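Local coordinates for protein ribokinase, putative (PDB 3B1N) that probably transfers phosphate to nucleosides as a kinase of the ribokinase (PfkB) family, and binds ADP together with the nucleoside mizoribine, at residues D12-F17 and V245-G250; A50-Y55 and Q287-Y292; Q124-H129 and G145-V150. One frame throughout, in Å; residues are numbered along the deposited sequence. Where two conformers were deposited one is given.

Contact 1 of 3, residues D12-F17 and V245-G250; sequences DNIMTF and VIDPTG. With MZR (5-hydroxy-1-(beta-D-ribofuranosyl)-1H-imidazole-4-carboxamide), chain F.
Ile14 of strand 10-16 lies against Asp247 and Thr249 of the loop that leads into helix 251-264. Between the two segments the contact is van der Waals only. Ile14 and Thr249 meet tip to tip, with Ile14 CG2 3.8 Å from Thr249 OG1. Ile14 CD1 comes 3.6 Å from Asp247 OD2. Further along, Thr16 CG2 rests 3.9 Å from the carbonyl Ile246 O.

The hydrogen bonds run within the loop. Asp247 OD1 takes Thr249 N at 3.0 Å, which makes an Asx turn. It also takes Thr249 OG1 at 2.8 Å. The hydroxyl arrives on the syn side, near the carboxylate plane, and the amide from above that plane.

Asp12, nearer the start of the strand, binds the ribose. Asp12 OD1 accepts mizoribine O2' at 2.7 Å, and Asp12 OD2 accepts O3' at 2.5 Å.

Asp247 to Gly250 correspond to the start of the DTxGAGD-type motif. As in relatives, it probably forms the anion hole at the start of the following helix. The chemistry implies a division of labour: the loop is braced by its own polar bonds, methyls of Ile14 and Thr16 rest on its oxygens, and one carboxylate grips the 2'- and 3'-hydroxyls.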
loop_
_atom_site.group_PDB
_atom_site.type_symbol
_atom_site.label_atom_id
_atom_site.label_comp_id
_atom_site.label_asym_id
_atom_site.label_seq_id
_atom_site.Cartn_x
_atom_site.Cartn_y
_atom_site.Cartn_z
ATOM N N ASP B 12 -8.654 -10.016 -1.540
ATOM C CA ASP B 12 -7.578 -9.248 -0.935
ATOM C C ASP B 12 -6.216 -9.637 -1.482
ATOM O O ASP B 12 -5.919 -10.829 -1.569
ATOM C CB ASP B 12 -7.544 -9.453 0.590
ATOM C CG ASP B 12 -8.716 -8.840 1.299
ATOM O OD1 ASP B 12 -9.445 -8.013 0.741
ATOM O OD2 ASP B 12 -8.837 -9.138 2.492
ATOM N N ASN B 13 -5.397 -8.642 -1.819
ATOM C CA ASN B 13 -3.966 -8.883 -2.121
ATOM C C ASN B 13 -3.212 -8.192 -1.026
ATOM O O ASN B 13 -3.246 -6.971 -0.943
ATOM C CB ASN B 13 -3.618 -8.357 -3.516
ATOM C CG ASN B 13 -4.155 -9.310 -4.618
ATOM O OD1 ASN B 13 -5.116 -9.014 -5.284
ATOM N ND2 ASN B 13 -3.545 -10.492 -4.734
ATOM N N ILE B 14 -2.634 -9.016 -0.148
ATOM C CA ILE B 14 -2.023 -8.510 1.078
ATOM C C ILE B 14 -0.498 -8.546 0.954
ATOM O O ILE B 14 0.120 -9.611 0.690
ATOM C CB ILE B 14 -2.471 -9.333 2.261
ATOM C CG1 ILE B 14 -4.004 -9.180 2.427
ATOM C CG2 ILE B 14 -1.748 -8.838 3.553
ATOM C CD1 ILE B 14 -4.622 -10.277 3.266
ATOM N N MET B 15 0.070 -7.374 1.190
ATOM C CA MET B 15 1.510 -7.204 1.100
ATOM C C MET B 15 1.987 -6.837 2.483
ATOM O O MET B 15 1.708 -5.732 2.977
ATOM C CB MET B 15 1.768 -6.095 0.097
ATOM C CG MET B 15 1.460 -6.565 -1.366
ATOM S SD MET B 15 1.025 -5.200 -2.442
ATOM C CE MET B 15 -0.725 -4.957 -1.996
ATOM N N THR B 16 2.676 -7.798 3.099
ATOM C CA THR B 16 3.088 -7.734 4.495
ATOM C C THR B 16 4.492 -7.158 4.621
ATOM O O THR B 16 5.461 -7.822 4.224
ATOM C CB THR B 16 3.177 -9.152 5.142
ATOM O OG1 THR B 16 1.938 -9.845 4.993
ATOM C CG2 THR B 16 3.449 -9.023 6.633
ATOM N N PHE B 17 4.591 -5.950 5.150
ATOM C CA PHE B 17 5.952 -5.394 5.450
ATOM C C PHE B 17 6.333 -5.993 6.767
ATOM O O PHE B 17 5.625 -5.794 7.779
ATOM C CB PHE B 17 5.940 -3.878 5.530
ATOM C CG PHE B 17 7.247 -3.281 6.020
ATOM C CD1 PHE B 17 8.387 -3.441 5.231
ATOM C CD2 PHE B 17 7.316 -2.530 7.202
ATOM C CE1 PHE B 17 9.587 -2.920 5.641
ATOM C CE2 PHE B 17 8.556 -2.011 7.626
ATOM C CZ PHE B 17 9.679 -2.241 6.837
ATOM N N VAL B 245 2.749 -14.045 15.064
ATOM C CA VAL B 245 2.156 -12.940 14.310
ATOM C C VAL B 245 2.565 -13.027 12.858
ATOM O O VAL B 245 3.736 -12.758 12.470
ATOM C CB VAL B 245 2.560 -11.551 14.881
ATOM C CG1 VAL B 245 2.011 -10.402 14.007
ATOM C CG2 VAL B 245 2.079 -11.423 16.381
ATOM N N ILE B 246 1.606 -13.400 12.042
ATOM C CA ILE B 246 1.829 -13.549 10.601
ATOM C C ILE B 246 1.192 -12.396 9.836
ATOM O O ILE B 246 1.853 -11.741 8.987
ATOM C CB ILE B 246 1.286 -14.907 10.131
ATOM C CG1 ILE B 246 2.023 -16.055 10.844
ATOM C CG2 ILE B 246 1.390 -15.045 8.647
ATOM C CD1 ILE B 246 3.542 -16.100 10.521
ATOM N N ASP B 247 -0.086 -12.103 10.112
ATOM C CA ASP B 247 -0.810 -11.131 9.294
ATOM C C ASP B 247 -1.959 -10.547 10.103
ATOM O O ASP B 247 -2.889 -11.292 10.453
ATOM C CB ASP B 247 -1.420 -11.838 8.069
ATOM C CG ASP B 247 -2.163 -10.881 7.140
ATOM O OD1 ASP B 247 -2.131 -9.637 7.337
ATOM O OD2 ASP B 247 -2.782 -11.400 6.204
ATOM N N PRO B 248 -1.901 -9.269 10.433
ATOM C CA PRO B 248 -3.028 -8.699 11.210
ATOM C C PRO B 248 -4.279 -8.381 10.403
ATOM O O PRO B 248 -5.295 -7.984 11.022
ATOM C CB PRO B 248 -2.487 -7.393 11.773
ATOM C CG PRO B 248 -1.185 -7.163 11.140
ATOM C CD PRO B 248 -0.732 -8.354 10.330
ATOM N N THR B 249 -4.240 -8.493 9.081
ATOM C CA THR B 249 -5.385 -8.120 8.271
ATOM C C THR B 249 -6.598 -8.982 8.639
ATOM O O THR B 249 -6.542 -10.195 8.546
ATOM C CB THR B 249 -5.133 -8.385 6.770
ATOM O OG1 THR B 249 -3.952 -7.696 6.418
ATOM C CG2 THR B 249 -6.276 -7.821 5.920
ATOM N N GLY B 250 -7.658 -8.294 9.094
ATOM C CA GLY B 250 -8.905 -8.975 9.411
ATOM C C GLY B 250 -9.004 -9.251 10.895
ATOM O O GLY B 250 -9.954 -9.895 11.299
HETATM N N1 MZR F . -14.607 -0.534 2.086
HETATM O O3 MZR F . -14.119 -3.173 2.847
HETATM C C4 MZR F . -12.799 -2.673 2.826
HETATM C C5 MZR F . -12.414 -1.319 2.499
HETATM C C6 MZR F . -13.319 -0.237 2.105
HETATM O O6 MZR F . -12.775 0.851 1.819
HETATM N N7 MZR F . -11.058 -1.345 2.624
HETATM C C8 MZR F . -10.682 -2.589 2.998
HETATM N N9 MZR F . -11.751 -3.427 3.126
HETATM C "C1'" MZR F . -11.730 -4.832 3.565
HETATM C "C2'" MZR F . -10.711 -5.754 2.919
HETATM O "O2'" MZR F . -11.373 -6.379 1.824
HETATM C "C3'" MZR F . -10.306 -6.676 4.097
HETATM O "O3'" MZR F . -10.583 -8.070 3.940
HETATM C "C4'" MZR F . -11.039 -6.120 5.289
HETATM O "O4'" MZR F . -11.304 -4.778 4.922
HETATM C "C5'" MZR F . -10.186 -6.171 6.534
HETATM O "O5'" MZR F . -11.005 -5.644 7.612
#

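Contact 2 of 3, residues A50-Y55 and Q287-Y292; sequences AGNIAY and QGPQTY. With MZR (5-hydroxy-1-(beta-D-ribofuranosyl)-1H-imidazole-4-carboxamide), chain F.
Asn52, on helix 49-59, and Gln290, in the irregular loop after helix 269-284, come closest, with their CA atoms 6.2 Å apart. Gln290 NE2 donates to Asn52 OD1 at 2.9 Å. The bond is nearly straight (172°). It lies in the plane of both amides and uses a lone pair of OD1, although the amide planes stand 82° apart. Gln290 NE2 also sits close to the backbone of Gly51, which has no side chain there. CB of Pro289 presses on the Asn52 amide, 3.3 Å from Asn52 OD1.

Tyr55 carries the other half of the contact. Its CG is anti to the backbone N (chi1 178°), heading for the 287-292 loop. Gln290 CB lies over one ring face, a CH-pi contact 3.8 Å from the centroid. The Tyr55 ring turns its edge toward the face of Tyr292 in an offset edge-to-face pair, with centroids 5.6 Å apart. Tyr55 OH donates to the backbone Tyr292 O at 2.6 Å.

Two waters add bridges. One donates to Gly51 O and Gln290 OE1. The other joins Asn52 O to Tyr292 OH. Gln290 is also held by Tyr78 and Arg81.

Asn52 ND2 donates to mizoribine O3' at 3.0 Å and also to Asp253. Gln290 is thus a second-shell residue that, together with Asp253, probably helps fix the rotation of a ligand-binding amide. Asn52 lies in the Gly-Gly-x-x-x-Asn run from Gly47, which corresponds to the start of the first PfkB signature. It is a nucleoside-pocket residue of this ribokinase fold, and the rest of the contact backs it.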
loop_
_atom_site.group_PDB
_atom_site.type_symbol
_atom_site.label_atom_id
_atom_site.label_comp_id
_atom_site.label_asym_id
_atom_site.label_seq_id
_atom_site.Cartn_x
_atom_site.Cartn_y
_atom_site.Cartn_z
ATOM N N ALA B 50 -17.677 -8.208 5.306
ATOM C CA ALA B 50 -18.784 -9.153 5.545
ATOM C C ALA B 50 -18.303 -10.574 5.433
ATOM O O ALA B 50 -18.757 -11.429 6.205
ATOM C CB ALA B 50 -19.956 -8.921 4.592
ATOM N N GLY B 51 -17.429 -10.867 4.484
ATOM C CA GLY B 51 -16.937 -12.243 4.340
ATOM C C GLY B 51 -16.174 -12.602 5.629
ATOM O O GLY B 51 -16.336 -13.722 6.166
ATOM N N ASN B 52 -15.310 -11.694 6.075
ATOM C CA ASN B 52 -14.467 -11.999 7.252
ATOM C C ASN B 52 -15.280 -12.195 8.519
ATOM O O ASN B 52 -15.039 -13.132 9.281
ATOM C CB ASN B 52 -13.490 -10.837 7.465
ATOM C CG ASN B 52 -12.525 -10.639 6.280
ATOM O OD1 ASN B 52 -12.311 -11.510 5.435
ATOM N ND2 ASN B 52 -11.878 -9.472 6.295
ATOM N N ILE B 53 -16.244 -11.309 8.736
ATOM C CA ILE B 53 -17.017 -11.367 9.975
ATOM C C ILE B 53 -17.883 -12.606 9.939
ATOM O O ILE B 53 -17.986 -13.295 10.961
ATOM C CB ILE B 53 -17.863 -10.073 10.152
ATOM C CG1 ILE B 53 -16.956 -8.866 10.416
ATOM C CG2 ILE B 53 -18.909 -10.268 11.307
ATOM C CD1 ILE B 53 -17.680 -7.540 10.209
ATOM N N ALA B 54 -18.510 -12.875 8.787
ATOM C CA ALA B 54 -19.324 -14.095 8.688
ATOM C C ALA B 54 -18.475 -15.329 8.871
ATOM O O ALA B 54 -18.937 -16.315 9.455
ATOM C CB ALA B 54 -20.057 -14.147 7.363
ATOM N N TYR B 55 -17.242 -15.341 8.347
ATOM C CA TYR B 55 -16.384 -16.532 8.477
ATOM C C TYR B 55 -16.150 -16.813 9.980
ATOM O O TYR B 55 -16.218 -17.979 10.400
ATOM C CB TYR B 55 -15.061 -16.287 7.725
ATOM C CG TYR B 55 -14.091 -17.439 7.835
ATOM C CD1 TYR B 55 -14.253 -18.576 7.049
ATOM C CD2 TYR B 55 -13.051 -17.378 8.735
ATOM C CE1 TYR B 55 -13.393 -19.667 7.183
ATOM C CE2 TYR B 55 -12.157 -18.465 8.849
ATOM C CZ TYR B 55 -12.349 -19.573 8.090
ATOM O OH TYR B 55 -11.501 -20.677 8.180
ATOM N N GLN B 287 -1.922 -16.304 7.499
ATOM C CA GLN B 287 -1.872 -15.303 6.441
ATOM C C GLN B 287 -3.238 -15.220 5.816
ATOM O O GLN B 287 -3.725 -16.257 5.347
ATOM C CB GLN B 287 -0.887 -15.821 5.367
ATOM C CG GLN B 287 -0.781 -14.948 4.148
ATOM C CD GLN B 287 -0.377 -13.561 4.502
ATOM O OE1 GLN B 287 0.488 -13.363 5.370
ATOM N NE2 GLN B 287 -1.007 -12.567 3.862
ATOM N N GLY B 288 -3.820 -14.026 5.733
ATOM C CA GLY B 288 -5.119 -13.883 5.088
ATOM C C GLY B 288 -6.115 -13.634 6.215
ATOM O O GLY B 288 -5.912 -14.099 7.347
ATOM N N PRO B 289 -7.231 -12.970 5.921
ATOM C CA PRO B 289 -8.245 -12.761 6.973
ATOM C C PRO B 289 -9.031 -14.022 7.328
ATOM O O PRO B 289 -9.624 -14.022 8.412
ATOM C CB PRO B 289 -9.164 -11.671 6.386
ATOM C CG PRO B 289 -8.852 -11.638 4.934
ATOM C CD PRO B 289 -7.485 -12.163 4.702
ATOM N N GLN B 290 -9.051 -15.062 6.472
ATOM C CA GLN B 290 -9.922 -16.217 6.733
ATOM C C GLN B 290 -9.203 -17.565 6.660
ATOM O O GLN B 290 -9.855 -18.604 6.553
ATOM C CB GLN B 290 -11.112 -16.227 5.764
ATOM C CG GLN B 290 -12.018 -14.984 5.790
ATOM C CD GLN B 290 -13.053 -15.040 4.658
ATOM O OE1 GLN B 290 -13.489 -16.155 4.253
ATOM N NE2 GLN B 290 -13.532 -13.886 4.223
ATOM N N THR B 291 -7.885 -17.611 6.776
ATOM C CA THR B 291 -7.264 -18.928 6.630
ATOM C C THR B 291 -7.146 -19.697 7.943
ATOM O O THR B 291 -7.098 -20.943 7.906
ATOM C CB THR B 291 -5.954 -18.887 5.864
ATOM O OG1 THR B 291 -4.948 -18.272 6.671
ATOM C CG2 THR B 291 -6.148 -18.098 4.597
ATOM N N TYR B 292 -7.146 -18.991 9.076
ATOM C CA TYR B 292 -7.297 -19.669 10.365
ATOM C C TYR B 292 -8.548 -20.535 10.368
ATOM O O TYR B 292 -9.601 -20.125 9.882
ATOM C CB TYR B 292 -7.266 -18.682 11.540
ATOM C CG TYR B 292 -8.531 -17.846 11.776
ATOM C CD1 TYR B 292 -9.046 -16.999 10.780
ATOM C CD2 TYR B 292 -9.207 -17.934 12.997
ATOM C CE1 TYR B 292 -10.198 -16.253 11.046
ATOM C CE2 TYR B 292 -10.342 -17.197 13.267
ATOM C CZ TYR B 292 -10.842 -16.360 12.244
ATOM O OH TYR B 292 -11.991 -15.655 12.510
HETATM N N1 MZR F . -14.607 -0.534 2.086
HETATM O O3 MZR F . -14.119 -3.173 2.847
HETATM C C4 MZR F . -12.799 -2.673 2.826
HETATM C C5 MZR F . -12.414 -1.319 2.499
HETATM C C6 MZR F . -13.319 -0.237 2.105
HETATM O O6 MZR F . -12.775 0.851 1.819
HETATM N N7 MZR F . -11.058 -1.345 2.624
HETATM C C8 MZR F . -10.682 -2.589 2.998
HETATM N N9 MZR F . -11.751 -3.427 3.126
HETATM C "C1'" MZR F . -11.730 -4.832 3.565
HETATM C "C2'" MZR F . -10.711 -5.754 2.919
HETATM O "O2'" MZR F . -11.373 -6.379 1.824
HETATM C "C3'" MZR F . -10.306 -6.676 4.097
HETATM O "O3'" MZR F . -10.583 -8.070 3.940
HETATM C "C4'" MZR F . -11.039 -6.120 5.289
HETATM O "O4'" MZR F . -11.304 -4.778 4.922
HETATM C "C5'" MZR F . -10.186 -6.171 6.534
HETATM O "O5'" MZR F . -11.005 -5.644 7.612
HETATM O O HOH W 1 -16.439 -16.041 4.017
HETATM O O HOH W 2 -12.670 -13.936 10.510
#

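Contact 3 of 3, residues Q124-H129 and G145-V150; sequences QSHVNH and GFQGMV
Ser125 and His126, in a short 3-10 turn of the loop after strand 113-118, pack on the first turn of helix 146-158, which follows strand 138-141. The tight part is where the backbones nearly meet. The CA atoms of His126 and Gly148 are 4.0 Å apart. Gly148 and Gly145 have no side chains, and this lets the turn come so near. Ser125 OG lies 3.7 Å from Gly148 CA and 3.5 Å from Gly145 N. His126 CB sits close by, 3.8 Å from Gly148 N. Ser125 is buried, and its hydroxyl also makes a weak hydrogen bond to Asp144.

No hydrogen bond joins the two segments directly. One water does so instead. It lies 2.9 Å from Ser125 OG and 2.9 Å from His126 ND1, in the plane of the imidazole, and accepts from Gly148 N at 3.0 Å. Gly148 N belongs to the first helical turn, so the water supplies an acceptor that the helix itself does not.

The looser side faces solvent. There Gln147 reaches out in an extended chain and lays its amide on the His126 ring. The two planes are only 6° apart. Gln147 OE1 stands over the centre of the ring, 3.6 Å from His126 CE1. The opposite ring face has Gln124 O toward its rim. His126 NE2 and Gln124 OE1 are hydrogen-bonded to a glycerol, probably from the crystallisation liquor.

The chemistry implies a helix start docked by close glycine contacts and a shared water. The positive end of the helix probably polarises that water. The flat amide-on-imidazole stack covers one face of the ring at the solvent edge.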
loop_
_atom_site.group_PDB
_atom_site.type_symbol
_atom_site.label_atom_id
_atom_site.label_comp_id
_atom_site.label_asym_id
_atom_site.label_seq_id
_atom_site.Cartn_x
_atom_site.Cartn_y
_atom_site.Cartn_z
ATOM N N GLN B 124 -22.467 -1.029 -5.977
ATOM C CA GLN B 124 -23.943 -1.223 -6.077
ATOM C C GLN B 124 -24.520 -1.916 -4.845
ATOM O O GLN B 124 -25.619 -2.455 -4.923
ATOM C CB GLN B 124 -24.337 -2.049 -7.319
ATOM C CG GLN B 124 -23.593 -1.664 -8.610
ATOM C CD GLN B 124 -23.721 -0.211 -8.938
ATOM O OE1 GLN B 124 -24.719 0.421 -8.626
ATOM N NE2 GLN B 124 -22.678 0.353 -9.576
ATOM N N SER B 125 -23.781 -1.917 -3.721
ATOM C CA SER B 125 -24.259 -2.669 -2.527
ATOM C C SER B 125 -25.632 -2.264 -2.003
ATOM O O SER B 125 -26.312 -3.081 -1.405
ATOM C CB SER B 125 -23.210 -2.602 -1.406
ATOM O OG SER B 125 -23.120 -1.305 -0.817
ATOM N N HIS B 126 -26.062 -1.027 -2.301
ATOM C CA HIS B 126 -27.368 -0.581 -1.874
ATOM C C HIS B 126 -28.524 -1.247 -2.619
ATOM O O HIS B 126 -29.686 -1.053 -2.205
ATOM C CB HIS B 126 -27.450 0.935 -2.079
ATOM C CG HIS B 126 -27.081 1.354 -3.467
ATOM N ND1 HIS B 126 -25.777 1.544 -3.879
ATOM C CD2 HIS B 126 -27.858 1.579 -4.553
ATOM C CE1 HIS B 126 -25.767 1.871 -5.157
ATOM N NE2 HIS B 126 -27.010 1.893 -5.593
ATOM N N VAL B 127 -28.268 -2.103 -3.612
ATOM C CA VAL B 127 -29.356 -2.887 -4.236
ATOM C C VAL B 127 -29.956 -3.917 -3.278
ATOM O O VAL B 127 -31.118 -4.325 -3.443
ATOM C CB VAL B 127 -29.014 -3.577 -5.580
ATOM C CG1 VAL B 127 -28.594 -2.466 -6.605
ATOM C CG2 VAL B 127 -27.951 -4.611 -5.421
ATOM N N ASN B 128 -29.182 -4.307 -2.250
ATOM C CA ASN B 128 -29.747 -5.169 -1.185
ATOM C C ASN B 128 -30.291 -4.293 -0.068
ATOM O O ASN B 128 -29.665 -3.315 0.373
ATOM C CB ASN B 128 -28.651 -6.050 -0.553
ATOM C CG ASN B 128 -28.194 -7.223 -1.427
ATOM O OD1 ASN B 128 -26.974 -7.544 -1.464
ATOM N ND2 ASN B 128 -29.126 -7.919 -2.067
ATOM N N HIS B 129 -31.445 -4.671 0.452
ATOM C CA HIS B 129 -32.071 -3.883 1.502
ATOM C C HIS B 129 -32.162 -4.673 2.787
ATOM O O HIS B 129 -32.822 -5.700 2.838
ATOM C CB HIS B 129 -33.452 -3.391 1.030
ATOM C CG HIS B 129 -33.352 -2.312 -0.005
ATOM N ND1 HIS B 129 -33.522 -0.979 0.296
ATOM C CD2 HIS B 129 -32.957 -2.360 -1.296
ATOM C CE1 HIS B 129 -33.330 -0.258 -0.796
ATOM N NE2 HIS B 129 -32.983 -1.074 -1.772
ATOM N N GLY B 145 -20.018 -0.005 0.185
ATOM C CA GLY B 145 -20.439 1.182 -0.566
ATOM C C GLY B 145 -21.175 2.152 0.329
ATOM O O GLY B 145 -21.955 1.756 1.212
ATOM N N PHE B 146 -20.878 3.440 0.172
ATOM C CA PHE B 146 -21.368 4.424 1.121
ATOM C C PHE B 146 -22.888 4.450 1.188
ATOM O O PHE B 146 -23.487 4.407 2.269
ATOM C CB PHE B 146 -20.835 5.834 0.779
ATOM C CG PHE B 146 -21.375 6.914 1.708
ATOM C CD1 PHE B 146 -21.066 6.916 3.077
ATOM C CD2 PHE B 146 -22.215 7.907 1.215
ATOM C CE1 PHE B 146 -21.556 7.912 3.956
ATOM C CE2 PHE B 146 -22.743 8.903 2.093
ATOM C CZ PHE B 146 -22.417 8.894 3.462
ATOM N N GLN B 147 -23.539 4.473 0.028
ATOM C CA GLN B 147 -24.991 4.504 0.034
ATOM C C GLN B 147 -25.552 3.257 0.752
ATOM O O GLN B 147 -26.531 3.349 1.515
ATOM C CB GLN B 147 -25.540 4.663 -1.402
ATOM C CG GLN B 147 -27.043 4.695 -1.521
ATOM C CD GLN B 147 -27.538 4.880 -2.952
ATOM O OE1 GLN B 147 -26.752 5.078 -3.877
ATOM N NE2 GLN B 147 -28.852 4.796 -3.132
ATOM N N GLY B 148 -24.937 2.088 0.509
ATOM C CA GLY B 148 -25.326 0.880 1.203
ATOM C C GLY B 148 -25.175 1.006 2.703
ATOM O O GLY B 148 -26.081 0.619 3.416
ATOM N N MET B 149 -24.051 1.556 3.180
ATOM C CA MET B 149 -23.818 1.638 4.618
ATOM C C MET B 149 -24.922 2.464 5.265
ATOM O O MET B 149 -25.486 2.085 6.275
ATOM C CB MET B 149 -22.469 2.280 4.916
ATOM C CG MET B 149 -21.306 1.453 4.444
ATOM S SD MET B 149 -19.739 2.188 4.938
ATOM C CE MET B 149 -19.681 2.083 6.670
ATOM N N VAL B 150 -25.199 3.620 4.681
ATOM C CA VAL B 150 -26.184 4.522 5.257
ATOM C C VAL B 150 -27.598 3.926 5.206
ATOM O O VAL B 150 -28.318 3.928 6.207
ATOM C CB VAL B 150 -26.152 5.892 4.495
ATOM C CG1 VAL B 150 -27.300 6.777 4.979
ATOM C CG2 VAL B 150 -24.816 6.606 4.722
HETATM O O HOH W 3 -23.525 1.259 -2.023
#

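How the contacts relate
Contacts 1 and 2 meet at the nucleoside. Both touch mizoribine, through Asp12 and Asn52, and they also touch each other: Asp247 OD2 is 2.9 Å from Gly288 N, a probable hydrogen bond, and Pro289 packs on Asp12. Contact 2 is the buried one, rich in hydrogen bonds and aromatic packing. Contact 1 is partly buried, and across it methyl groups meet oxygens of the loop without a hydrogen bond. Contact 3 stands apart, its centre about 27 Å from that of contact 1 and 21 Å from that of contact 2. It is a local, partly solvent-facing join, nested in sequence inside both other loops. Its backbones come closest, and a water bridges the segments where no direct hydrogen bond forms.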